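Long-range contact in serine protease p27 (Human astrovirus 1, PDB 2W5E), which is a chymotrypsin-like serine protease that probably cleaves the viral polyprotein into its functional products: residues A[13-27]-A[38-50]. Numbering follows the deposited sequence.
With CD (cadmium ion), chain R; CD (cadmium ion), chain M.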
ATOM      1  N   LEU A  13     -15.328  -1.981 -10.981  1.00 21.88           N
ATOM      2  CA  LEU A  13     -16.403  -2.343 -11.908  1.00 22.49           C
ATOM      3  C   LEU A  13     -17.499  -3.168 -11.240  1.00 22.41           C
ATOM      4  O   LEU A  13     -17.238  -3.946 -10.326  1.00 22.02           O
ATOM      5  CB  LEU A  13     -15.837  -3.126 -13.100  1.00 22.41           C
ATOM      6  CG  LEU A  13     -14.838  -2.429 -14.031  1.00 23.22           C
ATOM      7  CD1 LEU A  13     -14.435  -3.363 -15.163  1.00 23.51           C
ATOM      8  CD2 LEU A  13     -15.424  -1.142 -14.582  1.00 22.72           C
ATOM      9  N   CYS A  14     -18.725  -3.004 -11.724  1.00 22.94           N
ATOM     10  CA  CYS A  14     -19.819  -3.891 -11.353  1.00 23.56           C
ATOM     11  C   CYS A  14     -20.670  -4.190 -12.587  1.00 24.07           C
ATOM     12  O   CYS A  14     -20.460  -3.609 -13.656  1.00 23.91           O
ATOM     13  CB  CYS A  14     -20.671  -3.290 -10.221  1.00 23.00           C
ATOM     14  SG  CYS A  14     -21.513  -1.744 -10.613  1.00 22.82           S
ATOM     15  N   VAL A  15     -21.622  -5.101 -12.438  1.00 24.67           N
ATOM     16  CA  VAL A  15     -22.549  -5.420 -13.526  1.00 25.77           C
ATOM     17  C   VAL A  15     -23.941  -4.902 -13.164  1.00 26.47           C
ATOM     18  O   VAL A  15     -24.414  -5.121 -12.048  1.00 26.32           O
ATOM     19  CB  VAL A  15     -22.559  -6.943 -13.831  1.00 25.82           C
ATOM     20  CG1 VAL A  15     -23.640  -7.305 -14.856  1.00 25.73           C
ATOM     21  CG2 VAL A  15     -21.186  -7.397 -14.332  1.00 25.25           C
ATOM     22  N   ILE A  16     -24.568  -4.187 -14.099  1.00 27.31           N
ATOM     23  CA  ILE A  16     -25.945  -3.721 -13.940  1.00 28.62           C
ATOM     24  C   ILE A  16     -26.890  -4.674 -14.684  1.00 29.65           C
ATOM     25  O   ILE A  16     -26.699  -4.948 -15.874  1.00 29.29           O
ATOM     26  CB  ILE A  16     -26.141  -2.267 -14.468  1.00 28.64           C
ATOM     27  CG1 ILE A  16     -25.042  -1.313 -13.955  1.00 28.90           C
ATOM     28  CG2 ILE A  16     -27.556  -1.745 -14.153  1.00 28.56           C
ATOM     29  CD1 ILE A  16     -25.161  -0.900 -12.510  1.00 30.02           C
ATOM     30  N   ASP A  17     -27.895  -5.176 -13.968  1.00 30.54           N
ATOM     31  CA  ASP A  17     -28.854  -6.140 -14.499  1.00 31.98           C
ATOM     32  C   ASP A  17     -30.271  -5.554 -14.488  1.00 32.39           C
ATOM     33  O   ASP A  17     -30.734  -5.048 -13.465  1.00 32.17           O
ATOM     34  CB  ASP A  17     -28.785  -7.447 -13.692  1.00 32.02           C
ATOM     35  CG  ASP A  17     -29.909  -8.422 -14.037  1.00 33.63           C
ATOM     36  OD1 ASP A  17     -29.894  -8.996 -15.145  1.00 33.02           O
ATOM     37  OD2 ASP A  17     -30.799  -8.626 -13.183  1.00 35.26           O
ATOM     38  N   THR A  18     -30.928  -5.598 -15.649  1.00 33.19           N
ATOM     39  CA  THR A  18     -32.324  -5.177 -15.809  1.00 34.00           C
ATOM     40  C   THR A  18     -33.074  -6.230 -16.643  1.00 34.44           C
ATOM     41  O   THR A  18     -32.442  -7.129 -17.204  1.00 34.01           O
ATOM     42  CB  THR A  18     -32.451  -3.801 -16.524  1.00 34.04           C
ATOM     43  OG1 THR A  18     -32.082  -3.935 -17.904  1.00 33.81           O
ATOM     44  CG2 THR A  18     -31.599  -2.726 -15.849  1.00 34.45           C
ATOM     45  N   PRO A  19     -34.422  -6.126 -16.727  1.00 35.08           N
ATOM     46  CA  PRO A  19     -35.160  -7.066 -17.583  1.00 35.67           C
ATOM     47  C   PRO A  19     -34.779  -6.985 -19.069  1.00 35.93           C
ATOM     48  O   PRO A  19     -34.989  -7.950 -19.807  1.00 36.10           O
ATOM     49  CB  PRO A  19     -36.628  -6.654 -17.384  1.00 35.69           C
ATOM     50  CG  PRO A  19     -36.652  -5.915 -16.080  1.00 35.91           C
ATOM     51  CD  PRO A  19     -35.333  -5.193 -16.035  1.00 35.17           C
ATOM     52  N   GLU A  20     -34.221  -5.854 -19.495  1.00 36.21           N
ATOM     53  CA  GLU A  20     -33.833  -5.664 -20.897  1.00 36.61           C
ATOM     54  C   GLU A  20     -32.448  -6.216 -21.233  1.00 36.37           C
ATOM     55  O   GLU A  20     -32.112  -6.375 -22.409  1.00 36.61           O
ATOM     56  CB  GLU A  20     -33.925  -4.189 -21.305  1.00 36.92           C
ATOM     57  CG  GLU A  20     -35.343  -3.643 -21.391  1.00 38.47           C
ATOM     58  CD  GLU A  20     -35.931  -3.325 -20.028  1.00 40.31           C
ATOM     59  OE1 GLU A  20     -35.224  -2.705 -19.210  1.00 41.66           O
ATOM     60  OE2 GLU A  20     -37.095  -3.695 -19.774  1.00 40.32           O
ATOM     61  N   GLY A  21     -31.647  -6.501 -20.208  1.00 35.77           N
ATOM     62  CA  GLY A  21     -30.297  -7.022 -20.409  1.00 34.75           C
ATOM     63  C   GLY A  21     -29.300  -6.555 -19.364  1.00 34.22           C
ATOM     64  O   GLY A  21     -29.681  -6.150 -18.262  1.00 33.68           O
ATOM     65  N   LYS A  22     -28.018  -6.612 -19.719  1.00 33.19           N
ATOM     66  CA  LYS A  22     -26.939  -6.303 -18.778  1.00 32.44           C
ATOM     67  C   LYS A  22     -25.950  -5.280 -19.326  1.00 31.49           C
ATOM     68  O   LYS A  22     -25.716  -5.204 -20.536  1.00 30.89           O
ATOM     69  CB  LYS A  22     -26.194  -7.576 -18.366  1.00 32.73           C
ATOM     70  CG  LYS A  22     -27.014  -8.545 -17.526  1.00 34.08           C
ATOM     71  CD  LYS A  22     -26.295  -9.878 -17.364  1.00 35.16           C
ATOM     72  CE  LYS A  22     -27.214 -10.948 -16.785  1.00 36.89           C
ATOM     73  NZ  LYS A  22     -27.623 -10.640 -15.387  1.00 37.86           N
ATOM     74  N   GLY A  23     -25.373  -4.495 -18.420  1.00 30.11           N
ATOM     75  CA  GLY A  23     -24.355  -3.521 -18.793  1.00 28.72           C
ATOM     76  C   GLY A  23     -23.273  -3.439 -17.737  1.00 27.54           C
ATOM     77  O   GLY A  23     -23.339  -4.128 -16.715  1.00 27.06           O
ATOM     78  N   THR A  24     -22.282  -2.590 -17.989  1.00 26.31           N
ATOM     79  CA  THR A  24     -21.205  -2.347 -17.035  1.00 25.08           C
ATOM     80  C   THR A  24     -21.489  -1.064 -16.253  1.00 24.57           C
ATOM     81  O   THR A  24     -21.997  -0.080 -16.803  1.00 24.11           O
ATOM     82  CB  THR A  24     -19.818  -2.273 -17.749  1.00 25.18           C
ATOM     83  OG1 THR A  24     -19.539  -3.528 -18.383  1.00 24.35           O
ATOM     84  CG2 THR A  24     -18.693  -1.968 -16.757  1.00 24.41           C
ATOM     85  N   GLY A  25     -21.176  -1.092 -14.961  1.00 23.75           N
ATOM     86  CA  GLY A  25     -21.213   0.102 -14.133  1.00 23.23           C
ATOM     87  C   GLY A  25     -19.863   0.288 -13.460  1.00 22.73           C
ATOM     88  O   GLY A  25     -19.042  -0.627 -13.438  1.00 22.71           O
ATOM     89  N   PHE A  26     -19.626   1.472 -12.914  1.00 22.64           N
ATOM     90  CA  PHE A  26     -18.404   1.702 -12.153  1.00 22.69           C
ATOM     91  C   PHE A  26     -18.613   2.635 -10.968  1.00 22.92           C
ATOM     92  O   PHE A  26     -19.426   3.560 -11.017  1.00 22.75           O
ATOM     93  CB  PHE A  26     -17.259   2.185 -13.064  1.00 22.12           C
ATOM     94  CG  PHE A  26     -17.507   3.516 -13.708  1.00 22.02           C
ATOM     95  CD1 PHE A  26     -18.154   3.602 -14.940  1.00 22.44           C
ATOM     96  CD2 PHE A  26     -17.065   4.687 -13.101  1.00 21.12           C
ATOM     97  CE1 PHE A  26     -18.365   4.832 -15.551  1.00 21.93           C
ATOM     98  CE2 PHE A  26     -17.278   5.927 -13.702  1.00 22.01           C
ATOM     99  CZ  PHE A  26     -17.926   6.001 -14.928  1.00 21.95           C
ATOM    100  N   PHE A  27     -17.850   2.380  -9.909  1.00 23.72           N
ATOM    101  CA  PHE A  27     -17.961   3.126  -8.671  1.00 24.08           C
ATOM    102  C   PHE A  27     -17.163   4.418  -8.766  1.00 24.78           C
ATOM    103  O   PHE A  27     -15.997   4.419  -9.191  1.00 24.85           O
ATOM    104  CB  PHE A  27     -17.489   2.273  -7.484  1.00 23.96           C
ATOM    105  CG  PHE A  27     -18.247   0.979  -7.320  1.00 23.58           C
ATOM    106  CD1 PHE A  27     -19.427   0.934  -6.581  1.00 23.50           C
ATOM    107  CD2 PHE A  27     -17.777  -0.197  -7.898  1.00 23.51           C
ATOM    108  CE1 PHE A  27     -20.136  -0.265  -6.425  1.00 23.07           C
ATOM    109  CE2 PHE A  27     -18.475  -1.396  -7.748  1.00 23.61           C
ATOM    110  CZ  PHE A  27     -19.658  -1.429  -7.010  1.00 23.26           C
ATOM    111  N   VAL A  38     -28.404   1.551 -20.343  1.00 32.76           N
ATOM    112  CA  VAL A  38     -28.226   0.374 -19.484  1.00 33.10           C
ATOM    113  C   VAL A  38     -29.305   0.351 -18.392  1.00 33.65           C
ATOM    114  O   VAL A  38     -29.836  -0.706 -18.044  1.00 33.22           O
ATOM    115  CB  VAL A  38     -26.806   0.343 -18.857  1.00 33.09           C
ATOM    116  CG1 VAL A  38     -26.685  -0.753 -17.801  1.00 32.54           C
ATOM    117  CG2 VAL A  38     -25.760   0.157 -19.941  1.00 32.67           C
ATOM    118  N   VAL A  39     -29.618   1.533 -17.876  1.00 34.19           N
ATOM    119  CA  VAL A  39     -30.646   1.712 -16.854  1.00 35.26           C
ATOM    120  C   VAL A  39     -32.054   1.660 -17.474  1.00 35.84           C
ATOM    121  O   VAL A  39     -32.970   1.053 -16.904  1.00 35.56           O
ATOM    122  CB  VAL A  39     -30.390   3.031 -16.073  1.00 35.33           C
ATOM    123  CG1 VAL A  39     -31.663   3.639 -15.546  1.00 35.68           C
ATOM    124  CG2 VAL A  39     -29.378   2.795 -14.953  1.00 35.45           C
ATOM    125  N   GLY A  40     -32.206   2.279 -18.645  1.00 36.26           N
ATOM    126  CA  GLY A  40     -33.491   2.334 -19.348  1.00 37.06           C
ATOM    127  C   GLY A  40     -34.562   3.012 -18.514  1.00 37.44           C
ATOM    128  O   GLY A  40     -34.336   4.090 -17.962  1.00 37.27           O
ATOM    129  N   ASN A  41     -35.722   2.365 -18.416  1.00 37.90           N
ATOM    130  CA  ASN A  41     -36.849   2.879 -17.633  1.00 38.36           C
ATOM    131  C   ASN A  41     -37.029   2.134 -16.305  1.00 38.26           C
ATOM    132  O   ASN A  41     -38.148   1.965 -15.816  1.00 37.96           O
ATOM    133  CB  ASN A  41     -38.141   2.847 -18.459  1.00 38.63           C
ATOM    134  CG  ASN A  41     -38.038   3.666 -19.732  1.00 39.65           C
ATOM    135  OD1 ASN A  41     -37.708   4.849 -19.699  1.00 39.87           O
ATOM    136  ND2 ASN A  41     -38.319   3.034 -20.861  1.00 40.42           N
ATOM    137  N   ASN A  42     -35.912   1.690 -15.736  1.00 37.94           N
ATOM    138  CA  ASN A  42     -35.904   1.004 -14.454  1.00 37.80           C
ATOM    139  C   ASN A  42     -35.334   1.917 -13.369  1.00 37.51           C
ATOM    140  O   ASN A  42     -34.120   2.116 -13.307  1.00 36.91           O
ATOM    141  CB  ASN A  42     -35.063  -0.273 -14.547  1.00 37.92           C
ATOM    142  CG  ASN A  42     -35.498  -1.186 -15.683  1.00 38.64           C
ATOM    143  OD1 ASN A  42     -34.917  -1.169 -16.772  1.00 38.74           O
ATOM    144  ND2 ASN A  42     -36.519  -1.988 -15.433  1.00 37.90           N
ATOM    145  N   THR A  43     -36.208   2.459 -12.549  1.00 36.98           N
ATOM    146  CA  THR A  43     -35.848   3.217 -11.382  1.00 36.70           C
ATOM    147  C   THR A  43     -35.010   2.446 -10.373  1.00 36.02           C
ATOM    148  O   THR A  43     -34.126   2.957  -9.785  1.00 35.70           O
ATOM    149  CB  THR A  43     -37.087   3.699 -10.697  1.00 37.18           C
ATOM    150  OG1 THR A  43     -37.811   4.587 -11.533  1.00 37.27           O
ATOM    151  CG2 THR A  43     -36.734   4.491  -9.510  1.00 36.96           C
ATOM    152  N   PHE A  44     -35.325   1.198 -10.221  1.00 35.19           N
ATOM    153  CA  PHE A  44     -34.544   0.240  -9.448  1.00 34.78           C
ATOM    154  C   PHE A  44     -33.873  -0.775 -10.370  1.00 34.07           C
ATOM    155  O   PHE A  44     -34.526  -1.392 -11.220  1.00 33.48           O
ATOM    156  CB  PHE A  44     -35.410  -0.490  -8.414  1.00 35.18           C
ATOM    157  CG  PHE A  44     -35.885   0.386  -7.288  1.00 35.50           C
ATOM    158  CD1 PHE A  44     -35.074   0.618  -6.179  1.00 36.03           C
ATOM    159  CD2 PHE A  44     -37.153   0.967  -7.328  1.00 36.17           C
ATOM    160  CE1 PHE A  44     -35.510   1.424  -5.129  1.00 35.99           C
ATOM    161  CE2 PHE A  44     -37.602   1.781  -6.282  1.00 36.63           C
ATOM    162  CZ  PHE A  44     -36.775   2.011  -5.183  1.00 36.41           C
ATOM    163  N   VAL A  45     -32.563  -0.937 -10.198  1.00 33.01           N
ATOM    164  CA  VAL A  45     -31.794  -1.910 -10.969  1.00 32.22           C
ATOM    165  C   VAL A  45     -31.116  -2.917 -10.041  1.00 31.83           C
ATOM    166  O   VAL A  45     -30.973  -2.669  -8.838  1.00 31.40           O
ATOM    167  CB  VAL A  45     -30.738  -1.226 -11.894  1.00 32.44           C
ATOM    168  CG1 VAL A  45     -31.421  -0.300 -12.912  1.00 32.10           C
ATOM    169  CG2 VAL A  45     -29.684  -0.463 -11.073  1.00 32.07           C
ATOM    170  N   ASN A  46     -30.727  -4.057 -10.598  1.00 30.81           N
ATOM    171  CA  ASN A  46     -29.871  -4.989  -9.888  1.00 30.74           C
ATOM    172  C   ASN A  46     -28.404  -4.669 -10.171  1.00 30.13           C
ATOM    173  O   ASN A  46     -28.037  -4.325 -11.298  1.00 29.40           O
ATOM    174  CB  ASN A  46     -30.189  -6.434 -10.278  1.00 30.97           C
ATOM    175  CG  ASN A  46     -31.558  -6.891  -9.788  1.00 32.45           C
ATOM    176  OD1 ASN A  46     -32.029  -6.472  -8.729  1.00 32.87           O
ATOM    177  ND2 ASN A  46     -32.194  -7.771 -10.556  1.00 33.36           N
ATOM    178  N   VAL A  47     -27.585  -4.753  -9.130  1.00 29.60           N
ATOM    179  CA  VAL A  47     -26.139  -4.561  -9.245  1.00 28.98           C
ATOM    180  C   VAL A  47     -25.475  -5.825  -8.733  1.00 28.48           C
ATOM    181  O   VAL A  47     -25.799  -6.301  -7.653  1.00 28.11           O
ATOM    182  CB  VAL A  47     -25.643  -3.340  -8.428  1.00 29.17           C
ATOM    183  CG1 VAL A  47     -24.121  -3.223  -8.502  1.00 28.87           C
ATOM    184  CG2 VAL A  47     -26.308  -2.054  -8.902  1.00 28.71           C
ATOM    185  N   CYS A  48     -24.561  -6.382  -9.519  1.00 28.15           N
ATOM    186  CA  CYS A  48     -23.833  -7.568  -9.104  1.00 27.76           C
ATOM    187  C   CYS A  48     -22.372  -7.209  -8.854  1.00 27.49           C
ATOM    188  O   CYS A  48     -21.716  -6.635  -9.725  1.00 27.31           O
ATOM    189  CB  CYS A  48     -23.941  -8.661 -10.164  1.00 27.78           C
ATOM    190  SG  CYS A  48     -23.253 -10.225  -9.626  1.00 29.42           S
ATOM    191  N   TYR A  49     -21.879  -7.533  -7.661  1.00 26.85           N
ATOM    192  CA  TYR A  49     -20.489  -7.256  -7.284  1.00 26.51           C
ATOM    193  C   TYR A  49     -19.938  -8.384  -6.430  1.00 26.47           C
ATOM    194  O   TYR A  49     -20.546  -8.771  -5.418  1.00 26.08           O
ATOM    195  CB  TYR A  49     -20.373  -5.923  -6.548  1.00 26.07           C
ATOM    196  CG  TYR A  49     -18.941  -5.460  -6.302  1.00 25.97           C
ATOM    197  CD1 TYR A  49     -18.186  -4.887  -7.332  1.00 25.35           C
ATOM    198  CD2 TYR A  49     -18.345  -5.600  -5.047  1.00 24.40           C
ATOM    199  CE1 TYR A  49     -16.866  -4.457  -7.112  1.00 25.22           C
ATOM    200  CE2 TYR A  49     -17.027  -5.171  -4.814  1.00 25.02           C
ATOM    201  CZ  TYR A  49     -16.298  -4.605  -5.853  1.00 25.25           C
ATOM    202  OH  TYR A  49     -15.003  -4.184  -5.641  1.00 24.85           O
ATOM    203  N   GLU A  50     -18.794  -8.919  -6.856  1.00 26.31           N
ATOM    204  CA  GLU A  50     -18.147 -10.055  -6.190  1.00 26.45           C
ATOM    205  C   GLU A  50     -19.133 -11.208  -5.909  1.00 27.02           C
ATOM    206  O   GLU A  50     -19.055 -11.884  -4.884  1.00 26.66           O
ATOM    207  CB  GLU A  50     -17.383  -9.594  -4.933  1.00 26.40           C
ATOM    208  CG  GLU A  50     -15.981  -8.980  -5.232  1.00 24.88           C
ATOM    209  CD  GLU A  50     -14.923 -10.030  -5.540  1.00 22.61           C
ATOM    210  OE1 GLU A  50     -14.775 -10.958  -4.733  1.00 23.19           O
ATOM    211  OE2 GLU A  50     -14.235  -9.973  -6.593  1.00 19.77           O
TER
HETATM  212 CD    CD R1590     -13.421 -11.616  -6.677  1.00 20.92          CD
HETATM  213 CD    CD M1593     -23.343 -11.641 -11.939  1.00 58.54          CD
HETATM  214  O   HOH W   1     -32.720  -1.464 -19.160  1.00 28.78           O
HETATM  215  O   HOH W   2     -36.254  -0.050 -19.934  1.00 30.83           O
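D17 and N46 face each other as a hydrogen-bonded antiparallel pair, D17 N donating a hydrogen bond to N46 O at 2.8 Å and N46 N returning one to D17 O. Here strands 13-18 and 44-49, first and last in sheet order, close the six-stranded barrel that is one of the two barrels of the chymotrypsin-like fold. V15 and C48 form the next such pair, C48 N reaching V15 O at 2.8 Å. Above the backbone the D17 carboxylate and N46 amide lie side by side, their planes only 9° apart, and N46 ND2 meets the anti lone pair of D17 OD2 at 3.1 Å in a nearly straight bond. An acid suits this partly exposed place because its other oxygen, OD1, forms a salt bridge with K22 NZ, which approaches from above the carboxylate plane. On the same face C48, with SG anti to its backbone N (chi1 -172°), offers its sulfur to a cadmium ion shared with H2 of a neighbouring subunit.

Branched aliphatic side chains suit the opposite, buried face: I16 lies alongside V47 and crosses V38 at about a right angle, V38 CG1 sitting 3.7 Å from I16 CB; V38 also touches S127, the catalytic serine. G23, lacking a side chain, lets V38 CG1 approach its CA. At the far end F27 turns its edge to the face of Y49, planes at 82°, while L13 O lies in the plane of the Y49 ring, 3.3 Å from Y49 CE1.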